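Local structure of angiopoietin-related protein 3 (Homo sapiens, 6EUA) at residues Ala28-Tyr40 with Trp81-Gln93. The protein raises plasma triglycerides by inhibiting lipoprotein lipase, and carries a C-terminal fibrinogen-like domain that is sufficient for endothelial cell adhesion. Residues are numbered along the deposited sequence; the frame is centred on the assembly and turned at random. Where two conformers were deposited one is given.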
# COMPACT_ATOMS: atom_id res chain seq x y z
N ALA A 28 -2.66 -11.85 4.95
CA ALA A 28 -3.73 -12.54 5.67
C ALA A 28 -3.14 -13.49 6.71
O ALA A 28 -2.19 -14.23 6.43
CB ALA A 28 -4.61 -13.34 4.70
N ILE A 29 -3.69 -13.45 7.93
CA ILE A 29 -3.32 -14.41 8.97
C ILE A 29 -4.60 -14.98 9.56
O ILE A 29 -5.70 -14.46 9.35
CB ILE A 29 -2.45 -13.78 10.09
CG1 ILE A 29 -3.23 -12.69 10.85
CG2 ILE A 29 -1.13 -13.26 9.53
CD1 ILE A 29 -2.59 -12.24 12.16
N ARG A 30 -4.46 -16.06 10.31
CA ARG A 30 -5.59 -16.68 10.99
C ARG A 30 -5.08 -17.31 12.27
O ARG A 30 -4.64 -18.47 12.27
CB ARG A 30 -6.31 -17.70 10.11
CG ARG A 30 -7.78 -17.89 10.49
CD ARG A 30 -8.30 -19.27 10.15
NE ARG A 30 -7.48 -20.32 10.75
CZ ARG A 30 -7.73 -20.90 11.93
NH1 ARG A 30 -8.80 -20.55 12.64
NH2 ARG A 30 -6.91 -21.85 12.38
N PRO A 31 -5.08 -16.56 13.37
CA PRO A 31 -4.75 -17.16 14.66
C PRO A 31 -5.75 -18.25 15.01
O PRO A 31 -6.85 -18.32 14.46
CB PRO A 31 -4.82 -15.98 15.64
CG PRO A 31 -4.71 -14.74 14.78
CD PRO A 31 -5.35 -15.12 13.46
N SER A 32 -5.35 -19.12 15.94
CA SER A 32 -6.23 -20.19 16.42
C SER A 32 -7.60 -19.65 16.80
O SER A 32 -7.73 -18.53 17.31
CB SER A 32 -5.62 -20.89 17.63
OG SER A 32 -4.28 -21.28 17.37
N ASN A 33 -8.64 -20.45 16.53
CA ASN A 33 -10.02 -20.17 16.93
C ASN A 33 -10.51 -18.80 16.44
O ASN A 33 -11.29 -18.14 17.11
CB ASN A 33 -10.18 -20.27 18.45
CG ASN A 33 -9.65 -21.57 19.00
OD1 ASN A 33 -9.60 -22.58 18.29
ND2 ASN A 33 -9.25 -21.56 20.27
N SER A 34 -10.07 -18.39 15.26
CA SER A 34 -10.35 -17.04 14.79
C SER A 34 -10.68 -17.06 13.30
O SER A 34 -10.32 -17.99 12.58
CB SER A 34 -9.15 -16.10 15.04
OG SER A 34 -9.34 -14.83 14.42
N GLN A 35 -11.37 -16.02 12.87
CA GLN A 35 -11.57 -15.72 11.46
C GLN A 35 -10.27 -15.21 10.82
O GLN A 35 -9.38 -14.70 11.50
CB GLN A 35 -12.67 -14.68 11.32
CG GLN A 35 -12.56 -13.65 12.45
CD GLN A 35 -13.18 -12.31 12.14
OE1 GLN A 35 -14.40 -12.15 12.20
NE2 GLN A 35 -12.34 -11.33 11.83
N VAL A 36 -10.18 -15.36 9.49
CA VAL A 36 -9.10 -14.76 8.72
C VAL A 36 -9.21 -13.25 8.81
O VAL A 36 -10.31 -12.68 8.73
CB VAL A 36 -9.15 -15.20 7.25
CG1 VAL A 36 -8.11 -14.44 6.43
CG2 VAL A 36 -8.98 -16.72 7.11
N PHE A 37 -8.08 -12.58 9.01
CA PHE A 37 -8.05 -11.13 8.89
C PHE A 37 -6.66 -10.70 8.43
O PHE A 37 -5.70 -11.48 8.46
CB PHE A 37 -8.46 -10.44 10.21
CG PHE A 37 -7.56 -10.72 11.38
CD1 PHE A 37 -6.45 -9.93 11.63
CD2 PHE A 37 -7.86 -11.73 12.28
CE1 PHE A 37 -5.62 -10.19 12.73
CE2 PHE A 37 -7.05 -11.99 13.40
CZ PHE A 37 -5.93 -11.21 13.63
N HIS A 38 -6.56 -9.45 7.98
CA HIS A 38 -5.34 -8.94 7.38
C HIS A 38 -4.57 -8.08 8.36
O HIS A 38 -5.17 -7.32 9.13
CB HIS A 38 -5.64 -8.13 6.12
CG HIS A 38 -6.20 -8.96 5.01
ND1 HIS A 38 -5.45 -9.39 3.94
CD2 HIS A 38 -7.44 -9.50 4.85
CE1 HIS A 38 -6.20 -10.13 3.15
NE2 HIS A 38 -7.41 -10.21 3.67
N VAL A 39 -3.24 -8.20 8.32
CA VAL A 39 -2.35 -7.42 9.16
C VAL A 39 -1.27 -6.81 8.27
O VAL A 39 -1.05 -7.24 7.13
CB VAL A 39 -1.70 -8.28 10.27
CG1 VAL A 39 -2.73 -8.71 11.29
CG2 VAL A 39 -0.93 -9.48 9.67
N TYR A 40 -0.61 -5.80 8.81
CA TYR A 40 0.64 -5.30 8.23
C TYR A 40 1.79 -5.98 8.97
O TYR A 40 1.91 -5.83 10.20
CB TYR A 40 0.75 -3.78 8.31
CG TYR A 40 1.92 -3.27 7.51
CD1 TYR A 40 3.19 -3.18 8.08
CD2 TYR A 40 1.77 -2.91 6.18
CE1 TYR A 40 4.28 -2.74 7.33
CE2 TYR A 40 2.85 -2.46 5.43
CZ TYR A 40 4.09 -2.38 6.01
OH TYR A 40 5.16 -1.95 5.26
N TRP A 81 -5.69 1.19 13.75
CA TRP A 81 -5.64 0.45 15.00
C TRP A 81 -6.18 -0.94 14.73
O TRP A 81 -7.29 -1.08 14.22
CB TRP A 81 -6.48 1.14 16.07
CG TRP A 81 -6.67 0.30 17.29
CD1 TRP A 81 -7.76 -0.45 17.61
CD2 TRP A 81 -5.73 0.13 18.36
NE1 TRP A 81 -7.56 -1.08 18.82
CE2 TRP A 81 -6.32 -0.73 19.30
CE3 TRP A 81 -4.44 0.63 18.60
CZ2 TRP A 81 -5.68 -1.09 20.48
CZ3 TRP A 81 -3.80 0.25 19.77
CH2 TRP A 81 -4.43 -0.60 20.69
N LEU A 82 -5.38 -1.97 15.03
CA LEU A 82 -5.73 -3.30 14.53
C LEU A 82 -7.05 -3.81 15.12
O LEU A 82 -7.85 -4.45 14.42
CB LEU A 82 -4.60 -4.28 14.81
CG LEU A 82 -4.90 -5.70 14.30
CD1 LEU A 82 -5.10 -5.71 12.78
CD2 LEU A 82 -3.77 -6.64 14.70
N GLY A 83 -7.31 -3.51 16.40
CA GLY A 83 -8.52 -4.04 17.06
C GLY A 83 -8.10 -4.92 18.21
O GLY A 83 -7.28 -5.83 18.08
N LEU A 84 -8.65 -4.63 19.40
CA LEU A 84 -8.27 -5.37 20.61
C LEU A 84 -8.61 -6.85 20.47
O LEU A 84 -7.82 -7.72 20.86
CB LEU A 84 -8.96 -4.77 21.84
CG LEU A 84 -8.36 -3.43 22.28
CD1 LEU A 84 -9.23 -2.69 23.32
CD2 LEU A 84 -6.94 -3.64 22.81
N GLU A 85 -9.77 -7.17 19.90
CA GLU A 85 -10.12 -8.57 19.71
C GLU A 85 -9.13 -9.26 18.79
O GLU A 85 -8.72 -10.40 19.04
CB GLU A 85 -11.55 -8.69 19.19
CG GLU A 85 -12.47 -9.50 20.10
CD GLU A 85 -11.70 -10.51 20.97
OE1 GLU A 85 -11.08 -11.45 20.41
OE2 GLU A 85 -11.73 -10.35 22.22
N LYS A 86 -8.70 -8.58 17.74
CA LYS A 86 -7.71 -9.18 16.85
C LYS A 86 -6.35 -9.30 17.52
O LYS A 86 -5.67 -10.32 17.37
CB LYS A 86 -7.64 -8.38 15.55
CG LYS A 86 -8.84 -8.63 14.64
CD LYS A 86 -8.70 -7.85 13.34
CE LYS A 86 -9.93 -8.02 12.46
NZ LYS A 86 -11.15 -7.67 13.17
N ILE A 87 -5.94 -8.28 18.29
CA ILE A 87 -4.66 -8.37 19.00
C ILE A 87 -4.67 -9.53 19.98
O ILE A 87 -3.70 -10.29 20.08
CB ILE A 87 -4.32 -7.04 19.71
CG1 ILE A 87 -4.10 -5.94 18.70
CG2 ILE A 87 -3.07 -7.20 20.57
CD1 ILE A 87 -4.55 -4.58 19.20
N TYR A 88 -5.77 -9.68 20.73
CA TYR A 88 -5.85 -10.76 21.69
C TYR A 88 -5.85 -12.11 20.99
O TYR A 88 -5.27 -13.08 21.50
CB TYR A 88 -7.07 -10.62 22.61
CG TYR A 88 -7.13 -11.71 23.66
CD1 TYR A 88 -6.32 -11.65 24.78
CD2 TYR A 88 -7.96 -12.82 23.51
CE1 TYR A 88 -6.33 -12.66 25.73
CE2 TYR A 88 -7.99 -13.83 24.46
CZ TYR A 88 -7.16 -13.75 25.58
OH TYR A 88 -7.16 -14.74 26.54
N SER A 89 -6.48 -12.19 19.81
CA SER A 89 -6.45 -13.43 19.03
C SER A 89 -5.01 -13.85 18.72
O SER A 89 -4.69 -15.04 18.70
CB SER A 89 -7.23 -13.26 17.73
OG SER A 89 -8.61 -13.39 17.96
N ILE A 90 -4.15 -12.88 18.46
CA ILE A 90 -2.75 -13.19 18.23
C ILE A 90 -2.08 -13.61 19.54
O ILE A 90 -1.46 -14.67 19.63
CB ILE A 90 -2.04 -11.99 17.58
CG1 ILE A 90 -2.68 -11.70 16.21
CG2 ILE A 90 -0.54 -12.22 17.50
CD1 ILE A 90 -2.31 -10.35 15.61
N VAL A 91 -2.22 -12.79 20.58
CA VAL A 91 -1.42 -13.00 21.79
C VAL A 91 -2.00 -14.11 22.66
O VAL A 91 -1.30 -15.05 23.05
CB VAL A 91 -1.29 -11.68 22.57
CG1 VAL A 91 -0.57 -11.90 23.90
CG2 VAL A 91 -0.53 -10.65 21.72
N LYS A 92 -3.29 -14.03 22.99
CA LYS A 92 -3.98 -15.02 23.83
C LYS A 92 -3.26 -15.08 25.18
O LYS A 92 -3.13 -14.04 25.83
CB LYS A 92 -4.10 -16.34 23.09
CG LYS A 92 -5.35 -16.41 22.23
CD LYS A 92 -5.44 -17.71 21.45
CE LYS A 92 -6.40 -17.54 20.28
NZ LYS A 92 -5.71 -17.71 18.99
N GLN A 93 -2.80 -16.25 25.63
CA GLN A 93 -2.18 -16.40 26.95
C GLN A 93 -0.65 -16.35 26.89
O GLN A 93 0.01 -16.61 27.90
CB GLN A 93 -2.61 -17.73 27.59
CG GLN A 93 -4.12 -17.98 27.65
CD GLN A 93 -4.48 -19.43 28.01
OE1 GLN A 93 -3.66 -20.18 28.54
NE2 GLN A 93 -5.72 -19.81 27.74
O HOH W 1 -10.09 -12.06 15.85
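The hairpin of strands 25-29 and 37-44 lies against helix 84-91 of the fibrinogen-like domain, the backbones coming closest at Pro-31 and Ile-90, whose CA atoms are 5.7 Å apart. The Phe-37 ring is sandwiched: Ile-29 CG1 sits over one face, while the aliphatic chain of Lys-86 runs antiparallel to the phenylalanine side chain across the other, its CD 3.8 Å from the ring centroid in a CH-pi contact. Phe-37 CG, held between the backbone N and carbonyl carbon (chi1 62°), turns the ring toward the helix for this overlap. Ile-90 CG1 meets the ring edge at CZ, and Ile-90 also packs against Pro-31 CG and, at about a right angle, Ile-29; Leu-82 CD1 touches Val-39 CG1. Just after the helix, the Lys-92 side chain turns back over the last turn. Its NZ donates to Ser-89 O (2.9 Å) in the carbonyl plane, on a lone pair, and to Ser-32 O (2.8 Å) from 30° off that carbonyl's plane. A water joins the Ser-34 and Ser-89 hydroxyls. The apolar centre thus gives way to a polar border where Lys-92 ties type II turn 31-34 to the helix C-terminus, while the buried Lys-86 ammonium is met by Tyr-71 O and Gly-20 O of a second subunit.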